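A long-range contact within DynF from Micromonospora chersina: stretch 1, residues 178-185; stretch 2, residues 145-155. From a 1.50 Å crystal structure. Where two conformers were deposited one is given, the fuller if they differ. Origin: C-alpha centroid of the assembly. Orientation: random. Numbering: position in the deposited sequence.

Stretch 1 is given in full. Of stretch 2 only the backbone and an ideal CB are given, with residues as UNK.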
ATOM      1  N   MET A 178      -3.759  -2.780  10.247  1.00 23.60           N
ATOM      2  CA  MET A 178      -4.405  -1.475  10.290  1.00 21.71           C
ATOM      3  C   MET A 178      -4.018  -0.632   9.078  1.00 22.88           C
ATOM      4  O   MET A 178      -2.880  -0.699   8.575  1.00 25.03           O
ATOM      5  CB  MET A 178      -4.051  -0.729  11.591  1.00 24.02           C
ATOM      6  CG  MET A 178      -2.586  -0.283  11.673  1.00 28.24           C
ATOM      7  SD  MET A 178      -2.012   0.366  13.264  1.00 33.80           S
ATOM      8  CE  MET A 178      -1.864  -1.149  14.211  1.00 40.62           C
ATOM      9  N   MET A 179      -4.989   0.171   8.623  0.81 20.60           N
ATOM     10  CA  MET A 179      -4.816   1.156   7.547  0.81 24.64           C
ATOM     11  C   MET A 179      -5.287   2.496   8.099  0.81 21.61           C
ATOM     12  O   MET A 179      -6.485   2.632   8.441  0.81 24.23           O
ATOM     13  CB  MET A 179      -5.679   0.744   6.341  0.81 25.03           C
ATOM     14  CG  MET A 179      -6.240   1.891   5.501  0.81 29.61           C
ATOM     15  SD  MET A 179      -4.991   2.642   4.434  0.81 25.63           S
ATOM     16  CE  MET A 179      -4.497   1.244   3.426  0.81 30.54           C
ATOM     17  N   PRO A 180      -4.427   3.517   8.184  1.00 20.96           N
ATOM     18  CA  PRO A 180      -4.860   4.795   8.768  1.00 21.12           C
ATOM     19  C   PRO A 180      -5.890   5.524   7.907  1.00 21.02           C
ATOM     20  O   PRO A 180      -5.792   5.571   6.681  1.00 22.47           O
ATOM     21  CB  PRO A 180      -3.562   5.607   8.878  1.00 23.35           C
ATOM     22  CG  PRO A 180      -2.438   4.632   8.664  1.00 25.25           C
ATOM     23  CD  PRO A 180      -3.001   3.540   7.794  1.00 23.55           C
ATOM     24  N   LEU A 181      -6.889   6.095   8.571  1.00 21.22           N
ATOM     25  CA  LEU A 181      -7.881   6.973   7.963  1.00 22.40           C
ATOM     26  C   LEU A 181      -7.796   8.347   8.606  1.00 21.74           C
ATOM     27  O   LEU A 181      -7.839   8.463   9.830  1.00 23.07           O
ATOM     28  CB  LEU A 181      -9.289   6.394   8.092  1.00 22.68           C
ATOM     29  CG  LEU A 181      -9.478   5.023   7.437  1.00 23.71           C
ATOM     30  CD1 LEU A 181     -10.896   4.522   7.691  1.00 25.18           C
ATOM     31  CD2 LEU A 181      -9.177   5.055   5.942  1.00 23.02           C
ATOM     32  N   LEU A 182      -7.633   9.372   7.779  1.00 23.76           N
ATOM     33  CA  LEU A 182      -7.311  10.724   8.211  1.00 23.09           C
ATOM     34  C   LEU A 182      -8.479  11.668   7.963  1.00 22.64           C
ATOM     35  O   LEU A 182      -9.200  11.535   6.971  1.00 25.23           O
ATOM     36  CB  LEU A 182      -6.106  11.239   7.407  1.00 23.07           C
ATOM     37  CG  LEU A 182      -4.896  10.299   7.368  1.00 26.02           C
ATOM     38  CD1 LEU A 182      -3.824  10.806   6.421  1.00 26.58           C
ATOM     39  CD2 LEU A 182      -4.365  10.140   8.779  1.00 32.59           C
ATOM     40  N   ASP A 183      -8.659  12.622   8.873  1.00 23.44           N
ATOM     41  CA  ASP A 183      -9.640  13.689   8.672  1.00 26.09           C
ATOM     42  C   ASP A 183      -9.227  14.516   7.455  1.00 25.42           C
ATOM     43  O   ASP A 183      -8.091  14.995   7.375  1.00 26.86           O
ATOM     44  CB  ASP A 183      -9.655  14.571   9.925  1.00 27.25           C
ATOM     45  CG  ASP A 183     -10.776  15.602   9.936  1.00 31.55           C
ATOM     46  OD1 ASP A 183     -11.354  15.926   8.875  1.00 28.98           O
ATOM     47  OD2 ASP A 183     -11.060  16.120  11.037  1.00 33.03           O
ATOM     48  N   VAL A 184     -10.143  14.667   6.492  1.00 26.52           N
ATOM     49  CA  VAL A 184      -9.828  15.454   5.301  1.00 29.15           C
ATOM     50  C   VAL A 184      -9.441  16.874   5.681  1.00 27.48           C
ATOM     51  O   VAL A 184      -8.694  17.538   4.952  1.00 27.95           O
ATOM     52  CB  VAL A 184     -10.993  15.444   4.284  1.00 30.41           C
ATOM     53  CG1 VAL A 184     -11.213  14.056   3.714  1.00 29.40           C
ATOM     54  CG2 VAL A 184     -12.266  15.984   4.925  1.00 35.38           C
ATOM     55  N   ASN A 185      -9.946  17.366   6.805  1.00 27.07           N
ATOM     56  CA  ASN A 185      -9.611  18.698   7.286  1.00 30.49           C
ATOM     57  C   ASN A 185      -8.348  18.743   8.144  1.00 31.87           C
ATOM     58  O   ASN A 185      -7.946  19.834   8.562  1.00 32.17           O
ATOM     59  CB  ASN A 185     -10.777  19.260   8.100  1.00 36.43           C
ATOM     60  CG  ASN A 185     -12.005  19.507   7.258  1.00 46.83           C
ATOM     61  OD1 ASN A 185     -11.907  19.909   6.100  1.00 45.73           O
ATOM     62  ND2 ASN A 185     -13.176  19.277   7.842  1.00 57.36           N
ATOM     63  N   UNK A 145     -19.856  14.068  11.771  1.00 39.43           N
ATOM     64  CA  UNK A 145     -19.392  15.347  11.271  1.00 40.04           C
ATOM     65  C   UNK A 145     -18.036  15.290  10.608  1.00 39.99           C
ATOM     66  O   UNK A 145     -17.332  16.302  10.563  1.00 42.30           O
ATOM     67  CB  UNK A 145     -19.349  16.360  12.417  1.00 40.04           C
ATOM     68  N   UNK A 146     -17.672  14.138  10.052  1.00 40.53           N
ATOM     69  CA  UNK A 146     -16.338  13.900   9.535  1.00 39.50           C
ATOM     70  C   UNK A 146     -16.392  13.308   8.136  1.00 33.45           C
ATOM     71  O   UNK A 146     -17.323  12.571   7.789  1.00 32.60           O
ATOM     72  CB  UNK A 146     -15.561  12.974  10.473  1.00 39.50           C
ATOM     73  N   UNK A 147     -15.360  13.619   7.350  1.00 29.50           N
ATOM     74  CA  UNK A 147     -15.024  12.888   6.139  1.00 26.32           C
ATOM     75  C   UNK A 147     -13.584  12.425   6.306  1.00 25.97           C
ATOM     76  O   UNK A 147     -12.721  13.215   6.704  1.00 25.97           O
ATOM     77  CB  UNK A 147     -15.207  13.742   4.883  1.00 26.32           C
ATOM     78  N   UNK A 148     -13.322  11.156   6.022  1.00 24.99           N
ATOM     79  CA  UNK A 148     -11.986  10.599   6.176  1.00 24.25           C
ATOM     80  C   UNK A 148     -11.418  10.197   4.822  1.00 23.53           C
ATOM     81  O   UNK A 148     -12.155   9.934   3.870  1.00 25.51           O
ATOM     82  CB  UNK A 148     -12.010   9.397   7.122  1.00 24.25           C
ATOM     83  N   UNK A 149     -10.091  10.169   4.750  0.50 23.22           N
ATOM     84  CA  UNK A 149      -9.392   9.758   3.546  0.50 23.80           C
ATOM     85  C   UNK A 149      -8.196   8.905   3.937  0.50 22.46           C
ATOM     86  O   UNK A 149      -7.768   8.892   5.091  0.50 22.66           O
ATOM     87  CB  UNK A 149      -8.955  10.970   2.721  0.50 23.80           C
ATOM     88  N   UNK A 150      -7.643   8.210   2.952  1.00 24.07           N
ATOM     89  CA  UNK A 150      -6.421   7.436   3.125  1.00 21.97           C
ATOM     90  C   UNK A 150      -5.315   8.018   2.253  1.00 26.20           C
ATOM     91  O   UNK A 150      -5.533   8.337   1.081  1.00 25.28           O
ATOM     92  CB  UNK A 150      -6.657   5.963   2.785  1.00 21.97           C
ATOM     93  N   UNK A 151      -4.128   8.159   2.837  1.00 23.12           N
ATOM     94  CA  UNK A 151      -2.923   8.501   2.087  1.00 22.74           C
ATOM     95  C   UNK A 151      -2.202   7.269   1.567  1.00 26.37           C
ATOM     96  O   UNK A 151      -1.600   7.308   0.483  1.00 27.19           O
ATOM     97  CB  UNK A 151      -1.974   9.322   2.962  1.00 22.74           C
ATOM     98  N   UNK A 152      -2.228   6.203   2.331  1.00 24.30           N
ATOM     99  CA  UNK A 152      -1.740   4.917   1.883  1.00 25.11           C
ATOM    100  C   UNK A 152      -2.832   4.257   1.056  1.00 23.93           C
ATOM    101  O   UNK A 152      -3.953   4.087   1.557  1.00 24.09           O
ATOM    102  CB  UNK A 152      -1.326   4.036   3.064  1.00 25.11           C
ATOM    103  N   UNK A 153      -2.561   3.864  -0.187  1.00 22.54           N
ATOM    104  CA  UNK A 153      -3.634   3.296  -1.007  1.00 21.51           C
ATOM    105  C   UNK A 153      -4.141   1.988  -0.419  1.00 22.41           C
ATOM    106  O   UNK A 153      -3.367   1.170   0.099  1.00 23.65           O
ATOM    107  CB  UNK A 153      -3.150   3.071  -2.441  1.00 21.51           C
ATOM    108  N   UNK A 154      -5.458   1.795  -0.507  1.00 21.05           N
ATOM    109  CA  UNK A 154      -6.078   0.530  -0.134  1.00 21.08           C
ATOM    110  C   UNK A 154      -5.872  -0.444  -1.286  1.00 22.11           C
ATOM    111  O   UNK A 154      -6.311  -0.186  -2.412  1.00 21.99           O
ATOM    112  CB  UNK A 154      -7.563   0.705   0.188  1.00 21.08           C
ATOM    113  N   UNK A 155      -5.203  -1.557  -1.003  1.00 21.05           N
ATOM    114  CA  UNK A 155      -4.863  -2.545  -2.015  1.00 21.09           C
ATOM    115  C   UNK A 155      -5.980  -3.584  -2.038  1.00 21.77           C
ATOM    116  O   UNK A 155      -6.212  -4.287  -1.044  1.00 24.22           O
ATOM    117  CB  UNK A 155      -3.504  -3.190  -1.736  1.00 21.09           C
TER

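Two antiparallel strands meet here.

Position 145 has phi/psi of 65/27, and nothing of stretch 1 lies within 5.5 Å of its ideal CB. Positive phi favours glycine, though asparagine could also adopt it. It is Gly 145, whose O accepts a hydrogen bond from a water that is weakly bonded to Asn 185 ND2.

At 146 the ideal CB points sideways, 5.4 Å from Asp 183 OD1. A polar chain could seek the carboxylate, and a branched apolar one could lie alongside it. Leu 146 takes the second course, with CD2 3.6 Å from Asp 183 OD2.

Position 147 has its ideal CB 3.7 Å from Val 184 CG2, so a beta-branched residue or a long chain with an aliphatic root would suit. Lys 147 packs its CB 3.6 Å from Val 184 CG2 and leads its amine away. Its O accepts from Val 184 N at 3.0 Å, and a water bridges its N to Asp 183 OD1.

Position 148 pairs with Asp 183 without direct hydrogen bonds, and its CB points to the same face as that aspartate's. The ideal CB lies 4.2 Å from Leu 181 CB, so leucine, isoleucine, valine or methionine would fit. Leu 148 sets CD1 4.0 Å from Leu 181 CB and CD2 3.8 Å from Asp 183 CA.

Position 149 is the hydrogen-bonded partner of Leu 182: its N donates to Leu 182 O at 2.8 Å, and Leu 182 N donates to its O at 2.7 Å. Its CB shares a face with Leu 182 and sits 4.0 Å from Val 184 CG1, which invites an apolar chain. Met 149 brings CG within 3.7 Å of Val 184 CG1 and 4.4 Å of Leu 182 CB.

At 150 the ideal CB is about 4.1 Å from both Met 179 SD and Leu 181 CD2, suiting a small or medium side chain. Asn 150 fits, its CB 4.0 Å from Met 179 SD; its ND2 donates to the O of residue 152 at 2.8 Å, and the amide also bonds elsewhere in the structure.

Position 151 has Leu 182 CD1 4.2 Å from its ideal CB, so an aliphatic stem is welcome. Arg 151 supplies one, its CG 3.7 Å from Leu 182 CD1.

Position 152 points toward stretch 1, near Met 179 SD, while Met 178 O lies farther off; a methionine, glutamine or glutamate could reach along. Glu 152 extends with chi1 and chi2 both t, and a water donates to both its OE2 and Met 178 O.

Position 153 points away, leaving wide choice; Pro 153 still offers its O, 3.5 Å from Met 179 CE. At 154, Met 179 CE lies 4.5 Å from the ideal CB, favouring an apolar residue, and Ile 154 places CG1 3.9 Å from it. Position 155 lies out of reach, which leaves the choice free; it is Ile 155.

Stretch 2 (145-155) GLKLMNREPII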
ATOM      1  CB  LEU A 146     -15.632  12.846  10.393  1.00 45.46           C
ATOM      2  CG  LEU A 146     -15.081  13.114  11.782  1.00 52.81           C
ATOM      3  CD1 LEU A 146     -14.788  11.794  12.468  1.00 49.16           C
ATOM      4  CD2 LEU A 146     -13.808  13.920  11.627  1.00 62.36           C
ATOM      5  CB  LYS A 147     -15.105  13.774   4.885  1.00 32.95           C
ATOM      6  CG  LYS A 147     -16.501  13.896   4.306  1.00 42.99           C
ATOM      7  CD  LYS A 147     -16.488  14.597   2.954  1.00 48.74           C
ATOM      8  CE  LYS A 147     -17.799  15.336   2.740  1.00 59.86           C
ATOM      9  NZ  LYS A 147     -17.844  16.083   1.454  1.00 68.96           N
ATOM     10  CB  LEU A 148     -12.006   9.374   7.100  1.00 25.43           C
ATOM     11  CG  LEU A 148     -12.694   9.557   8.458  1.00 26.97           C
ATOM     12  CD1 LEU A 148     -12.571   8.305   9.293  1.00 29.93           C
ATOM     13  CD2 LEU A 148     -12.080  10.767   9.157  1.00 27.41           C
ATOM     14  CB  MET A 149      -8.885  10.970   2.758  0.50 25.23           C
ATOM     15  CG  MET A 149      -8.130  11.972   3.611  0.50 24.98           C
ATOM     16  SD  MET A 149      -7.265  13.210   2.627  0.50 31.52           S
ATOM     17  CE  MET A 149      -6.020  12.178   1.860  0.50 28.58           C
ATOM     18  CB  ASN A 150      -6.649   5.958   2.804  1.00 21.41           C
ATOM     19  CG  ASN A 150      -7.169   5.730   1.394  1.00 24.37           C
ATOM     20  OD1 ASN A 150      -8.201   6.270   1.010  1.00 23.59           O
ATOM     21  ND2 ASN A 150      -6.452   4.911   0.618  1.00 22.69           N
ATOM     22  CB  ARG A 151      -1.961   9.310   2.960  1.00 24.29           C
ATOM     23  CG  ARG A 151      -2.299  10.791   3.040  1.00 23.05           C
ATOM     24  CD  ARG A 151      -1.276  11.606   3.819  1.00 21.91           C
ATOM     25  NE  ARG A 151      -1.572  13.035   3.696  1.00 24.97           N
ATOM     26  CZ  ARG A 151      -1.030  13.994   4.437  1.00 24.68           C
ATOM     27  NH1 ARG A 151      -0.125  13.699   5.363  1.00 24.71           N
ATOM     28  NH2 ARG A 151      -1.370  15.258   4.235  1.00 25.29           N
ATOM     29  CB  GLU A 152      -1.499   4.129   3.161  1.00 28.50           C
ATOM     30  CG  GLU A 152      -0.960   2.769   3.032  1.00 31.37           C
ATOM     31  CD  GLU A 152      -0.738   2.177   4.402  1.00 29.05           C
ATOM     32  OE1 GLU A 152      -0.324   2.921   5.323  1.00 26.05           O
ATOM     33  OE2 GLU A 152      -0.998   0.978   4.564  1.00 27.66           O
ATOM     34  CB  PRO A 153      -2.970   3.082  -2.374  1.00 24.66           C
ATOM     35  CG  PRO A 153      -1.514   2.968  -2.086  1.00 27.89           C
ATOM     36  CD  PRO A 153      -1.262   3.839  -0.882  1.00 24.44           C
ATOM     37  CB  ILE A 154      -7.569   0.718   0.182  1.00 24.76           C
ATOM     38  CG1 ILE A 154      -7.753   1.679   1.349  1.00 28.26           C
ATOM     39  CG2 ILE A 154      -8.201  -0.640   0.484  1.00 24.72           C
ATOM     40  CD1 ILE A 154      -9.141   2.281   1.447  1.00 30.83           C
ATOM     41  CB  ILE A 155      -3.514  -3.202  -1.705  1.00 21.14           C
ATOM     42  CG1 ILE A 155      -2.385  -2.156  -1.657  1.00 21.71           C
ATOM     43  CG2 ILE A 155      -3.240  -4.329  -2.698  1.00 24.04           C
ATOM     44  CD1 ILE A 155      -2.244  -1.259  -2.866  1.00 23.77           C
TER
HETATM   45  O   HOH W   1     -15.185  18.004   9.482  1.00 52.22           O
HETATM   46  O   HOH W   2     -13.921  16.127   8.262  1.00 33.66           O
HETATM   47  O   HOH W   3      -3.691   6.482   5.060  1.00 25.58           O
HETATM   48  O   HOH W   4      -2.640  -0.851   5.702  1.00 32.59           O
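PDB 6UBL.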